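Local atomic coordinates of glycerophosphodiester phosphodiesterase (PDB entry 3CH0), a protein that belongs to the glycerophosphoryl diester phosphodiesterase family and adopts a TIM-barrel type of fold. Residues Pro241-Thr246 / Ile262-Asp267; Gly236-Pro241 / Gly257-Ile262. All coordinates share one frame; numbering follows the deposited sequence.

Contact 1 of 2, residues Pro241-Thr246 / Ile262-Asp267. With EDO (1,2-ethanediol), chain E; EDO (1,2-ethanediol), chain H.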
ATOM      1  N   PRO A 241      -1.994 -10.085  -6.736  1.00  9.82           N
ATOM      2  CA  PRO A 241      -1.683  -9.059  -7.725  1.00  9.91           C
ATOM      3  C   PRO A 241      -2.403  -7.735  -7.510  1.00  9.53           C
ATOM      4  O   PRO A 241      -3.382  -7.652  -6.766  1.00 10.54           O
ATOM      5  CB  PRO A 241      -2.146  -9.662  -9.037  1.00  9.74           C
ATOM      6  CG  PRO A 241      -2.953 -10.812  -8.732  1.00 17.24           C
ATOM      7  CD  PRO A 241      -2.907 -11.113  -7.264  1.00 10.14           C
ATOM      8  N   TRP A 242      -1.900  -6.739  -8.235  1.00  9.99           N
ATOM      9  CA  TRP A 242      -2.400  -5.365  -8.150  1.00  9.56           C
ATOM     10  C   TRP A 242      -2.358  -4.712  -9.520  1.00  9.21           C
ATOM     11  O   TRP A 242      -1.646  -5.213 -10.367  1.00  9.72           O
ATOM     12  CB  TRP A 242      -1.498  -4.543  -7.197  1.00 11.46           C
ATOM     13  CG  TRP A 242      -0.017  -4.640  -7.534  1.00 11.23           C
ATOM     14  CD1 TRP A 242       0.883  -5.545  -7.026  1.00  9.71           C
ATOM     15  CD2 TRP A 242       0.726  -3.846  -8.470  1.00  8.20           C
ATOM     16  NE1 TRP A 242       2.114  -5.335  -7.548  1.00  9.92           N
ATOM     17  CE2 TRP A 242       2.051  -4.307  -8.454  1.00  9.25           C
ATOM     18  CE3 TRP A 242       0.408  -2.772  -9.324  1.00  9.41           C
ATOM     19  CZ2 TRP A 242       3.037  -3.734  -9.274  1.00 10.65           C
ATOM     20  CZ3 TRP A 242       1.399  -2.213 -10.125  1.00 12.64           C
ATOM     21  CH2 TRP A 242       2.706  -2.676 -10.073  1.00 12.29           C
ATOM     22  N   THR A 243      -3.070  -3.601  -9.734  1.00  9.72           N
ATOM     23  CA  THR A 243      -4.201  -3.132  -8.989  1.00  9.65           C
ATOM     24  C   THR A 243      -5.370  -3.431  -9.914  1.00 10.32           C
ATOM     25  O   THR A 243      -5.442  -2.916 -11.040  1.00 11.10           O
ATOM     26  CB  THR A 243      -4.067  -1.635  -8.676  1.00 10.60           C
ATOM     27  OG1 THR A 243      -2.941  -1.449  -7.792  1.00 10.96           O
ATOM     28  CG2 THR A 243      -5.305  -1.082  -7.981  1.00 10.91           C
ATOM     29  N   VAL A 244      -6.287  -4.267  -9.445  1.00  8.57           N
ATOM     30  CA  VAL A 244      -7.302  -4.912 -10.280  1.00  9.67           C
ATOM     31  C   VAL A 244      -8.677  -4.325 -10.018  1.00 10.83           C
ATOM     32  O   VAL A 244      -9.204  -4.455  -8.934  1.00 10.64           O
ATOM     33  CB  VAL A 244      -7.288  -6.412 -10.103  1.00 10.50           C
ATOM     34  CG1 VAL A 244      -8.114  -7.068 -11.214  1.00 10.47           C
ATOM     35  CG2 VAL A 244      -5.838  -7.003 -10.075  1.00 10.30           C
ATOM     36  N   ASN A 245      -9.236  -3.632 -11.039  1.00 11.12           N
ATOM     37  CA  ASN A 245     -10.329  -2.690 -10.824  1.00 10.24           C
ATOM     38  C   ASN A 245     -11.617  -3.031 -11.594  1.00 11.53           C
ATOM     39  O   ASN A 245     -12.501  -2.188 -11.713  1.00 13.41           O
ATOM     40  CB  ASN A 245      -9.867  -1.259 -11.167  1.00 10.40           C
ATOM     41  CG  ASN A 245      -8.906  -0.700 -10.103  1.00  9.02           C
ATOM     42  OD1 ASN A 245      -8.859  -1.282  -9.010  1.00 11.81           O
ATOM     43  ND2 ASN A 245      -8.266   0.439 -10.381  1.00 11.69           N
ATOM     44  N   THR A 246     -11.720  -4.244 -12.135  1.00 12.08           N
ATOM     45  CA  THR A 246     -12.937  -4.697 -12.796  1.00 12.65           C
ATOM     46  C   THR A 246     -13.306  -6.067 -12.276  1.00 12.80           C
ATOM     47  O   THR A 246     -12.428  -6.853 -11.926  1.00 12.27           O
ATOM     48  CB  THR A 246     -12.895  -4.701 -14.357  1.00 13.62           C
ATOM     49  OG1 THR A 246     -11.971  -5.704 -14.800  1.00 13.95           O
ATOM     50  CG2 THR A 246     -12.528  -3.334 -14.868  1.00 13.03           C
ATOM     51  N   ILE A 262      -5.541  -6.846  -4.750  1.00  8.71           N
ATOM     52  CA  ILE A 262      -5.407  -5.451  -4.382  1.00  7.25           C
ATOM     53  C   ILE A 262      -6.228  -4.652  -5.412  1.00  8.08           C
ATOM     54  O   ILE A 262      -5.902  -4.663  -6.581  1.00 10.66           O
ATOM     55  CB  ILE A 262      -3.911  -5.045  -4.283  1.00  8.78           C
ATOM     56  CG1 ILE A 262      -3.184  -5.837  -3.193  1.00 10.67           C
ATOM     57  CG2 ILE A 262      -3.760  -3.456  -4.196  1.00  8.87           C
ATOM     58  CD1 ILE A 262      -1.707  -5.927  -3.448  1.00  9.95           C
ATOM     59  N   THR A 263      -7.185  -3.882  -4.901  1.00  9.27           N
ATOM     60  CA  THR A 263      -8.084  -3.134  -5.759  1.00  7.83           C
ATOM     61  C   THR A 263      -8.467  -1.758  -5.246  1.00  8.51           C
ATOM     62  O   THR A 263      -8.662  -1.570  -4.050  1.00  8.96           O
ATOM     63  CB  THR A 263      -9.411  -3.938  -5.964  1.00 11.18           C
ATOM     64  OG1 THR A 263     -10.315  -3.217  -6.835  1.00 10.08           O
ATOM     65  CG2 THR A 263     -10.172  -4.248  -4.657  1.00  9.98           C
ATOM     66  N   ASP A 264      -8.593  -0.812  -6.179  1.00  9.49           N
ATOM     67  CA  ASP A 264      -9.098   0.527  -5.844  1.00  7.72           C
ATOM     68  C   ASP A 264     -10.593   0.524  -5.508  1.00  7.69           C
ATOM     69  O   ASP A 264     -11.083   1.510  -4.982  1.00  9.62           O
ATOM     70  CB  ASP A 264      -8.851   1.492  -7.011  1.00  9.94           C
ATOM     71  CG  ASP A 264      -7.402   1.830  -7.150  1.00 11.11           C
ATOM     72  OD1 ASP A 264      -6.760   2.138  -6.106  1.00 11.50           O
ATOM     73  OD2 ASP A 264      -6.895   1.797  -8.293  1.00 11.94           O
ATOM     74  N   TYR A 265     -11.300  -0.529  -5.934  1.00  9.19           N
ATOM     75  CA  TYR A 265     -12.747  -0.661  -5.804  1.00 10.52           C
ATOM     76  C   TYR A 265     -13.138  -1.906  -5.010  1.00  9.05           C
ATOM     77  O   TYR A 265     -13.733  -2.885  -5.529  1.00 10.54           O
ATOM     78  CB  TYR A 265     -13.356  -0.678  -7.218  1.00 10.10           C
ATOM     79  CG  TYR A 265     -13.143   0.567  -8.017  1.00 10.63           C
ATOM     80  CD1 TYR A 265     -13.981   1.673  -7.836  1.00 11.03           C
ATOM     81  CD2 TYR A 265     -12.129   0.649  -8.904  1.00 13.94           C
ATOM     82  CE1 TYR A 265     -13.813   2.823  -8.582  1.00 12.65           C
ATOM     83  CE2 TYR A 265     -11.899   1.808  -9.619  1.00 13.47           C
ATOM     84  CZ  TYR A 265     -12.772   2.874  -9.485  1.00 15.56           C
ATOM     85  OH  TYR A 265     -12.531   4.004 -10.214  1.00 14.25           O
ATOM     86  N   PRO A 266     -12.801  -1.926  -3.704  1.00  9.97           N
ATOM     87  CA  PRO A 266     -13.086  -3.112  -2.905  1.00 11.56           C
ATOM     88  C   PRO A 266     -14.601  -3.394  -2.796  1.00 13.45           C
ATOM     89  O   PRO A 266     -14.983  -4.529  -2.539  1.00 11.45           O
ATOM     90  CB  PRO A 266     -12.410  -2.829  -1.576  1.00 10.00           C
ATOM     91  CG  PRO A 266     -12.361  -1.343  -1.465  1.00 10.88           C
ATOM     92  CD  PRO A 266     -12.106  -0.893  -2.913  1.00 11.25           C
ATOM     93  N   ASP A 267     -15.431  -2.390  -3.047  1.00 12.34           N
ATOM     94  CA  ASP A 267     -16.879  -2.566  -3.156  1.00 15.07           C
ATOM     95  C   ASP A 267     -17.306  -3.633  -4.203  1.00 12.98           C
ATOM     96  O   ASP A 267     -18.399  -4.233  -4.092  1.00 14.17           O
ATOM     97  CB  ASP A 267     -17.569  -1.213  -3.411  1.00 15.55           C
ATOM     98  CG  ASP A 267     -17.090  -0.508  -4.655  1.00 16.55           C
ATOM     99  OD1 ASP A 267     -15.887  -0.470  -4.902  1.00 15.48           O
ATOM    100  OD2 ASP A 267     -17.932   0.115  -5.355  1.00 22.18           O
TER
HETATM  101  C1  EDO E 275      -2.046  -3.029 -12.960  1.00 30.99           C
HETATM  102  O1  EDO E 275      -2.138  -1.895 -12.120  1.00 23.64           O
HETATM  103  C2  EDO E 275      -1.922  -2.620 -14.430  1.00 24.91           C
HETATM  104  O2  EDO E 275      -0.561  -2.385 -14.787  1.00 28.94           O
HETATM  105  C1  EDO H 278      -5.750  -3.223 -14.396  1.00 17.37           C
HETATM  106  O1  EDO H 278      -5.970  -3.966 -15.617  1.00 14.57           O
HETATM  107  C2  EDO H 278      -6.985  -2.408 -13.998  1.00 13.94           C
HETATM  108  O2  EDO H 278      -8.128  -3.157 -13.625  1.00 12.77           O

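Contact 2 of 2, residues Gly236-Pro241 / Gly257-Ile262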
ATOM      1  N   GLY A 236       5.486 -22.133  -1.408  1.00 18.69           N
ATOM      2  CA  GLY A 236       4.808 -21.768  -0.188  1.00 17.17           C
ATOM      3  C   GLY A 236       4.412 -20.286  -0.140  1.00 18.70           C
ATOM      4  O   GLY A 236       3.959 -19.804   0.890  1.00 20.88           O
HETATM    5  N   MSE A 237       4.513 -19.595  -1.281  1.00 15.04           N
HETATM    6  CA  MSE A 237       4.112 -18.165  -1.373  1.00 15.02           C
HETATM    7  C   MSE A 237       2.650 -18.050  -1.723  1.00 15.21           C
HETATM    8  O   MSE A 237       2.117 -18.892  -2.447  1.00 17.34           O
HETATM    9  CB  MSE A 237       4.888 -17.438  -2.450  1.00 15.21           C
HETATM   10  CG  MSE A 237       6.315 -17.290  -2.082  1.00 22.28           C
HETATM   11 SE   MSE A 237       7.281 -16.193  -3.313  0.75 16.54          SE
HETATM   12  CE  MSE A 237       7.270 -17.418  -4.709  1.00 26.35           C
ATOM     13  N   ARG A 238       2.016 -16.974  -1.254  1.00 13.66           N
ATOM     14  CA  ARG A 238       0.718 -16.563  -1.731  1.00 14.20           C
ATOM     15  C   ARG A 238       0.930 -15.510  -2.806  1.00 13.82           C
ATOM     16  O   ARG A 238       1.960 -14.838  -2.825  1.00 14.27           O
ATOM     17  CB  ARG A 238      -0.118 -15.987  -0.625  1.00 14.52           C
ATOM     18  CG  ARG A 238      -0.537 -17.163   0.320  1.00 19.00           C
ATOM     19  CD  ARG A 238      -1.272 -16.743   1.521  1.00 25.87           C
ATOM     20  NE  ARG A 238      -0.374 -16.070   2.436  1.00 27.34           N
ATOM     21  CZ  ARG A 238      -0.393 -14.763   2.715  1.00 35.07           C
ATOM     22  NH1 ARG A 238      -1.310 -13.969   2.148  1.00 28.67           N
ATOM     23  NH2 ARG A 238       0.496 -14.264   3.593  1.00 25.99           N
ATOM     24  N   VAL A 239       0.006 -15.479  -3.741  1.00 11.88           N
ATOM     25  CA  VAL A 239       0.080 -14.581  -4.897  1.00 10.29           C
ATOM     26  C   VAL A 239      -1.083 -13.582  -4.860  1.00 10.65           C
ATOM     27  O   VAL A 239      -2.246 -13.959  -4.902  1.00 11.41           O
ATOM     28  CB  VAL A 239       0.085 -15.336  -6.248  1.00 11.41           C
ATOM     29  CG1 VAL A 239       0.197 -14.310  -7.423  1.00 11.66           C
ATOM     30  CG2 VAL A 239       1.258 -16.351  -6.258  1.00 12.50           C
ATOM     31  N   ILE A 240      -0.749 -12.290  -4.759  1.00 11.64           N
ATOM     32  CA  ILE A 240      -1.713 -11.208  -4.583  1.00 10.01           C
ATOM     33  C   ILE A 240      -1.385 -10.062  -5.541  1.00  9.01           C
ATOM     34  O   ILE A 240      -0.562  -9.207  -5.228  1.00 10.46           O
ATOM     35  CB  ILE A 240      -1.752 -10.681  -3.128  1.00 11.62           C
ATOM     36  CG1 ILE A 240      -2.001 -11.861  -2.170  1.00 15.04           C
ATOM     37  CG2 ILE A 240      -2.835  -9.647  -2.951  1.00  9.46           C
ATOM     38  CD1 ILE A 240      -2.084 -11.458  -0.711  1.00 12.99           C
ATOM     39  N   PRO A 241      -1.994 -10.085  -6.736  1.00  9.82           N
ATOM     40  CA  PRO A 241      -1.683  -9.059  -7.725  1.00  9.91           C
ATOM     41  C   PRO A 241      -2.403  -7.735  -7.510  1.00  9.53           C
ATOM     42  O   PRO A 241      -3.382  -7.652  -6.766  1.00 10.54           O
ATOM     43  CB  PRO A 241      -2.146  -9.662  -9.037  1.00  9.74           C
ATOM     44  CG  PRO A 241      -2.953 -10.812  -8.732  1.00 17.24           C
ATOM     45  CD  PRO A 241      -2.907 -11.113  -7.264  1.00 10.14           C
ATOM     46  N   GLY A 257      -6.149 -19.118  -9.681  1.00 12.59           N
ATOM     47  CA  GLY A 257      -5.578 -19.515  -8.403  1.00 14.02           C
ATOM     48  C   GLY A 257      -4.939 -18.474  -7.493  1.00 14.35           C
ATOM     49  O   GLY A 257      -4.296 -18.837  -6.506  1.00 13.96           O
ATOM     50  N   VAL A 258      -5.133 -17.176  -7.775  1.00 13.60           N
ATOM     51  CA  VAL A 258      -4.573 -16.187  -6.853  1.00 12.92           C
ATOM     52  C   VAL A 258      -5.201 -16.282  -5.459  1.00 12.39           C
ATOM     53  O   VAL A 258      -6.322 -16.754  -5.256  1.00 12.93           O
ATOM     54  CB  VAL A 258      -4.697 -14.750  -7.373  1.00 11.93           C
ATOM     55  CG1 VAL A 258      -3.995 -14.613  -8.758  1.00 12.43           C
ATOM     56  CG2 VAL A 258      -6.133 -14.211  -7.399  1.00 11.46           C
ATOM     57  N   ASP A 259      -4.427 -15.763  -4.489  1.00 11.59           N
ATOM     58  CA  ASP A 259      -4.780 -15.789  -3.072  1.00 12.51           C
ATOM     59  C   ASP A 259      -5.399 -14.530  -2.506  1.00 11.93           C
ATOM     60  O   ASP A 259      -5.835 -14.494  -1.352  1.00 11.94           O
ATOM     61  CB  ASP A 259      -3.528 -16.133  -2.254  1.00 11.11           C
ATOM     62  CG  ASP A 259      -2.912 -17.458  -2.708  1.00 11.54           C
ATOM     63  OD1 ASP A 259      -3.484 -18.486  -2.291  1.00 16.59           O
ATOM     64  OD2 ASP A 259      -1.958 -17.455  -3.502  1.00 14.81           O
ATOM     65  N   GLY A 260      -5.471 -13.505  -3.344  1.00 11.28           N
ATOM     66  CA  GLY A 260      -5.989 -12.214  -2.946  1.00 11.27           C
ATOM     67  C   GLY A 260      -5.961 -11.270  -4.122  1.00  9.61           C
ATOM     68  O   GLY A 260      -5.394 -11.561  -5.156  1.00 11.61           O
ATOM     69  N   ILE A 261      -6.498 -10.089  -3.850  1.00 10.24           N
ATOM     70  CA  ILE A 261      -6.571  -9.002  -4.843  1.00  8.64           C
ATOM     71  C   ILE A 261      -6.386  -7.687  -4.145  1.00 10.96           C
ATOM     72  O   ILE A 261      -6.978  -7.452  -3.106  1.00 11.85           O
ATOM     73  CB  ILE A 261      -7.934  -8.965  -5.558  1.00 12.15           C
ATOM     74  CG1 ILE A 261      -8.043 -10.189  -6.472  1.00 13.45           C
ATOM     75  CG2 ILE A 261      -8.198  -7.623  -6.357  1.00 12.88           C
ATOM     76  CD1 ILE A 261      -7.295 -10.106  -7.793  1.00 12.18           C
ATOM     77  N   ILE A 262      -5.541  -6.846  -4.750  1.00  8.71           N
ATOM     78  CA  ILE A 262      -5.407  -5.451  -4.382  1.00  7.25           C
ATOM     79  C   ILE A 262      -6.228  -4.652  -5.412  1.00  8.08           C
ATOM     80  O   ILE A 262      -5.902  -4.663  -6.581  1.00 10.66           O
ATOM     81  CB  ILE A 262      -3.911  -5.045  -4.283  1.00  8.78           C
ATOM     82  CG1 ILE A 262      -3.184  -5.837  -3.193  1.00 10.67           C
ATOM     83  CG2 ILE A 262      -3.760  -3.456  -4.196  1.00  8.87           C
ATOM     84  CD1 ILE A 262      -1.707  -5.927  -3.448  1.00  9.95           C
TER
HETATM   85  O   HOH W   1      -4.101 -14.759   0.988  1.00 22.55           O

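Contact 1 of 2, residues Pro241-Thr246 / Ile262-Asp267
Asn245 and Asp264 meet at the C-terminal end of the last strand of a TIM-barrel fold, where the loop leading to helix 247-256 runs alongside strand 260-263 and the turn after it. The Asn245 amide bonds twice to the same residue. Its ND2 donates almost straight (171°) to Asp264 OD2 at 2.8 Å, on the anti lone pair, while Asn245 OD1 accepts from Asp264 N at 2.9 Å, with the donor lying somewhat out of the amide plane. Edge-on, the Tyr265 ring brings CD2 to 3.7 Å from Asn245 CG, with amide and ring planes perpendicular. Thr263 OG1, anti to its own backbone N (chi1 -179°), donates across to Val244 O and, in an ST turn within its own segment, accepts from Tyr265 N, so one hydroxyl serves both. Nearer the strand, the backbones pair directly through Val244 N to Ile262 O and Ile262 N to Pro241 O, and a cis peptide precedes Thr243. Asp264 is held further by a salt bridge to Arg18 and a hydrogen bond to His14. Two 1,2-ethanediol molecules take up loop N-H groups: Asn245 N reaches O2 of one, and Thr243 N points nearly straight (178°) at O1 of the other, 3.1 Å away.

Contact 2 of 2, residues Gly236-Pro241 / Gly257-Ile262
The carboxylate of Asp259 turns back on strand 238-239 and takes the amide of Val239, with OD2 2.8 Å from Val239 N, approached on its anti side and 21° out of the carboxylate plane. The exchange is reciprocal: Asp259 N donates to Val239 O at 2.9 Å, so a single aspartate pairs with both the N-H and the C=O of one residue. His233 NE2 is a second partner of OD2, which helps to fix the carboxylate from helix 226-234. A water joins the same two segments by accepting from Arg238 NH1 and donating to Asp259 O. Arg238 meets Asp259 directly through its aliphatic part, CB lying 3.7 Å from OD2, and a bend at chi3 (-71°) carries the guanidinium away.

Further along, apolar groups take over. Pro241 packs its CG against Val258 CG1 at 3.9 Å, and its CD lies 3.3 Å from Gly260 O, a buried carbonyl without a hydrogen-bonding partner in the model. Ile240 lays CG2 over the Gly260-Ile261 peptide, 3.7 Å from Gly260 C, and the same methyl reaches Ile262 CG1 at 3.8 Å.

These residues join consecutive strands of the barrel: Arg238 and Ile240 bond to strand 216-219, Asp259 and Ile261 bond to Asp10 of strand 10-13, and helix 226-234 packs against Val239 and Val258.

How the contacts relate
Followed from the N terminus, the chain leaves helix 226-234 at Gly236, runs through strand 238-239 and a loop into helix 247-256, and returns at Gly257 along strand 260-263. Contact 2 joins the starts of the outgoing and returning runs, and contact 1 joins their continuations, so the two cross rather than nest, and both close the loop that contains helix 247-256. This is a beta-alpha-beta crossover between neighbouring runs that go broadly the same way, nearly parallel only in contact 1. Pro241 and Ile262 belong to both contacts, and Val244 CB packs on Ile261 CG2 at 4.0 Å between them. Strand 260-263 pairs with strand 10-13, so the crossover leads on to the first strand of the barrel.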